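PDB 4B8X: possible MarR-transcriptional regulator from Streptomyces coelicolor, which probably binds DNA as a winged-helix transcription factor of the MarR family, although its precise physiological role is unknown. Local coordinates for residues 19-24 and 33-38. Residues are numbered along the deposited sequence; the frame is centred on the assembly and turned at random. Where two conformers were deposited one is given.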
ATOM      1  N   ILE A  19      -1.350   6.561   4.347  1.00 10.05           N
ATOM      2  CA  ILE A  19      -1.831   7.306   5.490  1.00 10.18           C
ATOM      3  C   ILE A  19      -2.591   6.358   6.428  1.00 10.74           C
ATOM      4  O   ILE A  19      -2.331   6.300   7.634  1.00 11.62           O
ATOM      5  CB  ILE A  19      -2.749   8.436   5.007  1.00 10.50           C
ATOM      6  CG1 ILE A  19      -1.944   9.515   4.255  1.00 10.94           C
ATOM      7  CG2 ILE A  19      -3.502   9.047   6.176  1.00 12.44           C
ATOM      8  CD1 ILE A  19      -2.817  10.422   3.399  1.00 12.07           C
ATOM      9  N   LEU A  20      -3.531   5.595   5.886  1.00 10.48           N
ATOM     10  CA  LEU A  20      -4.325   4.709   6.719  1.00 10.53           C
ATOM     11  C   LEU A  20      -3.483   3.584   7.311  1.00 10.63           C
ATOM     12  O   LEU A  20      -3.660   3.235   8.484  1.00 11.34           O
ATOM     13  CB  LEU A  20      -5.511   4.143   5.924  1.00 10.58           C
ATOM     14  CG  LEU A  20      -6.536   5.180   5.485  1.00 11.14           C
ATOM     15  CD1 LEU A  20      -7.620   4.501   4.652  1.00 14.38           C
ATOM     16  CD2 LEU A  20      -7.129   5.919   6.657  1.00 12.03           C
ATOM     17  N   LEU A  21      -2.574   3.005   6.533  1.00 10.76           N
ATOM     18  CA  LEU A  21      -1.729   1.949   7.064  1.00 11.33           C
ATOM     19  C   LEU A  21      -0.932   2.458   8.263  1.00 12.50           C
ATOM     20  O   LEU A  21      -0.790   1.750   9.256  1.00 12.80           O
ATOM     21  CB  LEU A  21      -0.804   1.392   5.989  1.00 12.98           C
ATOM     22  CG  LEU A  21       0.086   0.232   6.419  1.00 15.23           C
ATOM     23  CD1 LEU A  21      -0.755  -0.958   6.885  1.00 20.04           C
ATOM     24  CD2 LEU A  21       1.021  -0.147   5.288  1.00 18.48           C
ATOM     25  N   GLY A  22      -0.363   3.659   8.186  1.00 13.18           N
ATOM     26  CA  GLY A  22       0.370   4.202   9.314  1.00 14.90           C
ATOM     27  C   GLY A  22      -0.497   4.267  10.560  1.00 14.28           C
ATOM     28  O   GLY A  22      -0.061   3.915  11.649  1.00 17.08           O
ATOM     29  N   GLU A  23      -1.726   4.749  10.412  1.00 12.82           N
ATOM     30  CA  GLU A  23      -2.650   4.879  11.536  0.50 13.50           C
ATOM     31  C   GLU A  23      -3.023   3.525  12.143  1.00 13.30           C
ATOM     32  O   GLU A  23      -2.990   3.357  13.360  1.00 15.14           O
ATOM     33  CB  GLU A  23      -3.912   5.660  11.133  0.50 14.81           C
ATOM     34  CG  GLU A  23      -3.683   7.158  10.905  0.50 17.89           C
ATOM     35  CD  GLU A  23      -3.750   8.015  12.167  0.50 22.81           C
ATOM     36  OE1 GLU A  23      -4.543   7.718  13.092  0.50 23.55           O
ATOM     37  OE2 GLU A  23      -3.003   9.014  12.227  0.50 28.97           O
ATOM     38  N   VAL A  24      -3.412   2.568  11.310  1.00 11.77           N
ATOM     39  CA  VAL A  24      -3.853   1.273  11.840  1.00 11.34           C
ATOM     40  C   VAL A  24      -2.682   0.426  12.324  1.00 11.76           C
ATOM     41  O   VAL A  24      -2.845  -0.300  13.316  1.00 13.03           O
ATOM     42  CB  VAL A  24      -4.776   0.484  10.870  1.00 11.03           C
ATOM     43  CG1 VAL A  24      -6.034   1.285  10.622  1.00 12.93           C
ATOM     44  CG2 VAL A  24      -4.091   0.103   9.550  1.00 12.66           C
ATOM     45  N   LEU A  33       1.439  -6.710  16.871  1.00 15.15           N
ATOM     46  CA  LEU A  33       0.979  -6.974  15.512  1.00 13.49           C
ATOM     47  C   LEU A  33       1.381  -5.868  14.566  1.00 13.86           C
ATOM     48  O   LEU A  33       1.622  -4.750  14.995  1.00 14.47           O
ATOM     49  CB  LEU A  33      -0.559  -7.059  15.473  1.00 13.41           C
ATOM     50  CG  LEU A  33      -1.186  -8.174  16.312  1.00 14.75           C
ATOM     51  CD1 LEU A  33      -2.682  -7.980  16.382  1.00 16.34           C
ATOM     52  CD2 LEU A  33      -0.841  -9.537  15.744  1.00 17.32           C
ATOM     53  N   THR A  34       1.410  -6.209  13.280  1.00 14.51           N
ATOM     54  CA  THR A  34       1.238  -5.260  12.195  1.00 13.49           C
ATOM     55  C   THR A  34      -0.164  -5.443  11.635  1.00 12.83           C
ATOM     56  O   THR A  34      -0.844  -6.428  11.959  1.00 12.13           O
ATOM     57  CB  THR A  34       2.234  -5.545  11.070  1.00 15.10           C
ATOM     58  OG1 THR A  34       1.976  -6.862  10.553  1.00 16.01           O
ATOM     59  CG2 THR A  34       3.675  -5.403  11.553  1.00 17.20           C
ATOM     60  N   PHE A  35      -0.617  -4.532  10.792  1.00 13.66           N
ATOM     61  CA  PHE A  35      -1.956  -4.662  10.272  1.00 13.22           C
ATOM     62  C   PHE A  35      -2.091  -5.948   9.464  1.00 13.09           C
ATOM     63  O   PHE A  35      -3.121  -6.600   9.511  1.00 13.26           O
ATOM     64  CB  PHE A  35      -2.360  -3.423   9.462  1.00 13.32           C
ATOM     65  CG  PHE A  35      -3.834  -3.341   9.188  1.00 13.48           C
ATOM     66  CD1 PHE A  35      -4.725  -3.174  10.228  1.00 14.07           C
ATOM     67  CD2 PHE A  35      -4.324  -3.393   7.913  1.00 15.81           C
ATOM     68  CE1 PHE A  35      -6.076  -3.079  10.008  1.00 15.96           C
ATOM     69  CE2 PHE A  35      -5.684  -3.310   7.673  1.00 17.33           C
ATOM     70  CZ  PHE A  35      -6.561  -3.140   8.724  1.00 16.47           C
ATOM     71  N   ALA A  36      -1.042  -6.312   8.727  1.00 13.97           N
ATOM     72  CA  ALA A  36      -1.047  -7.544   7.942  1.00 15.50           C
ATOM     73  C   ALA A  36      -1.274  -8.771   8.849  1.00 13.04           C
ATOM     74  O   ALA A  36      -2.023  -9.698   8.505  1.00 14.56           O
ATOM     75  CB  ALA A  36       0.261  -7.683   7.166  1.00 17.82           C
ATOM     76  N   ARG A  37      -0.625  -8.801   9.996  1.00 12.42           N
ATOM     77  CA  ARG A  37      -0.816  -9.917  10.914  1.00 12.62           C
ATOM     78  C   ARG A  37      -2.204  -9.909  11.546  1.00 11.66           C
ATOM     79  O   ARG A  37      -2.816 -10.964  11.735  1.00 12.10           O
ATOM     80  CB  ARG A  37       0.286  -9.956  11.972  1.00 13.95           C
ATOM     81  CG  ARG A  37       1.653 -10.190  11.332  1.00 16.00           C
ATOM     82  CD  ARG A  37       2.641 -10.831  12.288  1.00 18.21           C
ATOM     83  NE  ARG A  37       3.126  -9.911  13.322  1.00 18.43           N
ATOM     84  CZ  ARG A  37       4.133  -9.051  13.168  1.00 18.75           C
ATOM     85  NH1 ARG A  37       4.717  -8.909  11.990  1.00 21.26           N
ATOM     86  NH2 ARG A  37       4.514  -8.291  14.182  1.00 21.17           N
ATOM     87  N   TYR A  38      -2.715  -8.716  11.835  1.00 11.47           N
ATOM     88  CA  TYR A  38      -4.080  -8.556  12.309  1.00 11.58           C
ATOM     89  C   TYR A  38      -5.058  -9.125  11.292  1.00 11.16           C
ATOM     90  O   TYR A  38      -5.970  -9.862  11.662  1.00 11.32           O
ATOM     91  CB  TYR A  38      -4.342  -7.068  12.602  1.00 11.14           C
ATOM     92  CG  TYR A  38      -5.800  -6.752  12.781  1.00 12.71           C
ATOM     93  CD1 TYR A  38      -6.426  -7.005  14.000  1.00 12.25           C
ATOM     94  CD2 TYR A  38      -6.555  -6.227  11.749  1.00 11.73           C
ATOM     95  CE1 TYR A  38      -7.769  -6.752  14.155  1.00 12.26           C
ATOM     96  CE2 TYR A  38      -7.902  -5.979  11.878  1.00 13.26           C
ATOM     97  CZ  TYR A  38      -8.503  -6.224  13.084  1.00 12.07           C
ATOM     98  OH  TYR A  38      -9.830  -5.969  13.218  1.00 14.87           O
TER
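Val24, whose CG2 methyl lies over the Phe35 ring, is held in helix 5-28 by a backbone bond of 2.9 Å from its own N to Leu20 O. The contact illustrates how a small apolar interface joins two successive helices: one branched side chain is set against one aromatic face. CG2 stands 3.6 Å from the centroid of the Phe35 ring and 20° off its normal, a CH-pi contact displaced from the centre toward the CG-CD1 bond; its nearest ring atom is Phe35 CD1 at 3.4 Å. Val24 CB sits above the CD1 corner of the ring, 3.7 Å from Phe35 CD1, with CE1 its next nearest ring atom. Leu21, one turn earlier, meets the base of the aromatic side chain instead, its CD1 resting 3.9 Å from Phe35 CB. The ring reaches Val24 because CG of Phe35 is turned anti to its backbone nitrogen (chi1 -166°). In this winged-helix fold the contact joins the long N-terminal helix to the start of helix 35-45, and it borders the dimer interface: Val24 also packs on Ile10, and Leu21 on Met14, of the second subunit. Replacing Phe35 with alanine would probably strip the Val24 methyl of its aromatic partner and leave a gap between the two helices. Thr34 sets the start of helix 35-45 from the N-cap position, its OG1 accepting from Arg37 N at 3.3 Å with an N-H...O angle of 160°, while Tyr38 N closes the first turn on Thr34 O at 3.0 Å. Phe35 N, at the same helix start, donates to OD1 of Asp25, the residue directly after Val24.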